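Local structure of putative rRNA methylase (Clostridium thermocellum ATCC 27405, 3EEY) at residues Ile135-Tyr140 with Val183-Ile188. The protein binds S-adenosylmethionine and probably acts as a methyltransferase, with ribosomal RNA as its putative substrate. Numbering follows the deposited sequence.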
loop_
_atom_site.group_PDB
_atom_site.type_symbol
_atom_site.label_atom_id
_atom_site.label_comp_id
_atom_site.label_asym_id
_atom_site.label_seq_id
_atom_site.Cartn_x
_atom_site.Cartn_y
_atom_site.Cartn_z
ATOM N N ILE A 135 -0.127 12.986 -4.085
ATOM C CA ILE A 135 1.117 12.883 -4.833
ATOM C C ILE A 135 1.504 11.417 -4.799
ATOM O O ILE A 135 1.497 10.807 -3.734
ATOM C CB ILE A 135 2.257 13.725 -4.203
ATOM C CG1 ILE A 135 1.903 15.210 -4.231
ATOM C CG2 ILE A 135 3.602 13.486 -4.929
ATOM C CD1 ILE A 135 2.561 16.030 -3.141
ATOM N N THR A 136 1.819 10.846 -5.963
ATOM C CA THR A 136 2.434 9.525 -6.009
ATOM C C THR A 136 3.896 9.646 -6.445
ATOM O O THR A 136 4.219 10.431 -7.326
ATOM C CB THR A 136 1.676 8.554 -6.937
ATOM O OG1 THR A 136 1.734 9.040 -8.280
ATOM C CG2 THR A 136 0.220 8.413 -6.504
ATOM N N VAL A 137 4.771 8.897 -5.785
ATOM C CA VAL A 137 6.204 8.886 -6.085
ATOM C C VAL A 137 6.645 7.433 -6.285
ATOM O O VAL A 137 6.679 6.644 -5.337
ATOM C CB VAL A 137 7.039 9.539 -4.939
ATOM C CG1 VAL A 137 8.481 9.762 -5.367
ATOM C CG2 VAL A 137 6.421 10.847 -4.485
ATOM N N VAL A 138 6.941 7.059 -7.529
ATOM C CA VAL A 138 7.540 5.758 -7.795
ATOM C C VAL A 138 9.061 5.952 -7.750
ATOM O O VAL A 138 9.619 6.705 -8.537
ATOM C CB VAL A 138 7.069 5.143 -9.141
ATOM C CG1 VAL A 138 7.661 3.757 -9.338
ATOM C CG2 VAL A 138 5.553 5.048 -9.183
ATOM N N ILE A 139 9.718 5.300 -6.798
ATOM C CA ILE A 139 11.152 5.465 -6.596
ATOM C C ILE A 139 11.890 4.264 -7.168
ATOM O O ILE A 139 11.717 3.138 -6.706
ATOM C CB ILE A 139 11.518 5.627 -5.091
ATOM C CG1 ILE A 139 10.795 6.831 -4.477
ATOM C CG2 ILE A 139 13.034 5.766 -4.921
ATOM C CD1 ILE A 139 10.871 6.909 -2.953
ATOM N N TYR A 140 12.701 4.511 -8.192
ATOM C CA TYR A 140 13.621 3.509 -8.717
ATOM C C TYR A 140 14.997 3.767 -8.161
ATOM O O TYR A 140 15.399 4.914 -7.974
ATOM C CB TYR A 140 13.705 3.565 -10.227
ATOM C CG TYR A 140 12.417 3.254 -10.942
ATOM C CD1 TYR A 140 12.197 1.998 -11.498
ATOM C CD2 TYR A 140 11.425 4.223 -11.094
ATOM C CE1 TYR A 140 11.013 1.711 -12.178
ATOM C CE2 TYR A 140 10.247 3.945 -11.763
ATOM C CZ TYR A 140 10.041 2.693 -12.298
ATOM O OH TYR A 140 8.866 2.417 -12.965
ATOM N N VAL A 183 5.532 5.699 -2.904
ATOM C CA VAL A 183 5.138 6.585 -1.818
ATOM C C VAL A 183 3.883 7.357 -2.239
ATOM O O VAL A 183 3.821 7.902 -3.331
ATOM C CB VAL A 183 6.283 7.533 -1.378
ATOM C CG1 VAL A 183 5.860 8.379 -0.212
ATOM C CG2 VAL A 183 7.516 6.738 -0.966
ATOM N N CYS A 184 2.868 7.345 -1.382
ATOM C CA CYS A 184 1.649 8.102 -1.601
ATOM C C CYS A 184 1.538 9.183 -0.547
ATOM O O CYS A 184 1.551 8.888 0.640
ATOM C CB CYS A 184 0.427 7.195 -1.521
ATOM S SG CYS A 184 0.272 6.075 -2.892
ATOM N N ILE A 185 1.462 10.435 -0.989
ATOM C CA ILE A 185 1.277 11.573 -0.095
ATOM C C ILE A 185 -0.105 12.164 -0.324
ATOM O O ILE A 185 -0.421 12.563 -1.436
ATOM C CB ILE A 185 2.337 12.670 -0.353
ATOM C CG1 ILE A 185 3.750 12.075 -0.355
ATOM C CG2 ILE A 185 2.204 13.799 0.659
ATOM C CD1 ILE A 185 4.749 12.891 -1.115
ATOM N N GLU A 186 -0.925 12.210 0.720
ATOM C CA GLU A 186 -2.266 12.788 0.625
ATOM C C GLU A 186 -2.415 13.929 1.607
ATOM O O GLU A 186 -2.157 13.752 2.792
ATOM C CB GLU A 186 -3.344 11.745 0.927
ATOM C CG GLU A 186 -4.748 12.254 0.619
ATOM C CD GLU A 186 -5.863 11.397 1.182
ATOM O OE1 GLU A 186 -5.605 10.266 1.627
ATOM O OE2 GLU A 186 -7.019 11.862 1.175
ATOM N N LYS A 187 -2.842 15.092 1.122
ATOM C CA LYS A 187 -3.103 16.238 1.989
ATOM C C LYS A 187 -4.411 16.035 2.735
ATOM O O LYS A 187 -5.433 15.746 2.132
ATOM C CB LYS A 187 -3.131 17.546 1.189
ATOM C CG LYS A 187 -3.326 18.802 2.040
ATOM C CD LYS A 187 -3.278 20.085 1.219
ATOM C CE LYS A 187 -1.913 20.727 1.293
ATOM N NZ LYS A 187 -1.749 21.963 0.476
ATOM N N ILE A 188 -4.367 16.169 4.058
ATOM C CA ILE A 188 -5.571 16.010 4.875
ATOM C C ILE A 188 -5.976 17.298 5.595
ATOM O O ILE A 188 -7.104 17.417 6.082
ATOM C CB ILE A 188 -5.457 14.818 5.862
ATOM C CG1 ILE A 188 -4.275 14.993 6.826
ATOM C CG2 ILE A 188 -5.371 13.507 5.094
ATOM C CD1 ILE A 188 -4.198 13.937 7.910
#
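In Ile135 and Ile185 the CG1 branch stands anti to the carbonyl carbon and beside the backbone N (chi1 -63° and -51°); as a directly facing pair they already point to the same face of the sheet and lie side by side. Their CB atoms are 4.0 Å apart, and CD1 of Ile185 comes alongside Ile135, 4.0 Å from its CG2. Val137 and Val183 pair through their CB atoms, 4.2 Å apart; CG2 of Val183, anti to its carbonyl carbon, is the methyl that Ile139 meets. Ile139 sits beyond the last bridge of these segments, yet its extended CG1 arm crosses obliquely to Val183, placing CD1 3.9 Å from Val183 CG2. Strand order 3-2-1-4-5-7-6, with strand 181-187 inserted antiparallel, identifies the Rossmann-like class I methyltransferase sheet; here strand 133-139 meets the reversed strand 181-187. The backbone fixes this register: Ile135 with Ile185 and Val137 with Val183 are antiparallel hydrogen-bonded pairs, each doubly linked. The shortest bond, Ile135 N to Ile185 O at 2.7 Å, is nearly straight (168° at the hydrogen), and all four donors lie in the plane of the accepting carbonyl. Between them Thr136 and Cys184 form a non-hydrogen-bonded pair, whose CA atoms also make C-H...O contacts to Val183 O and Ile135 O. On its other edge, strand 133-139 hydrogen-bonds to strand 94-101. Leu122 of helix 115-128 packs against Ile135 and Val137, whereas the opposite face, carrying Thr136 and Cys184, is met by Ile16 and Tyr15 of helix 8-19. The side chain of Thr136 is about 9 Å from the bound S-adenosylmethionine, and Cys184 also packs on Ile5 of the second subunit.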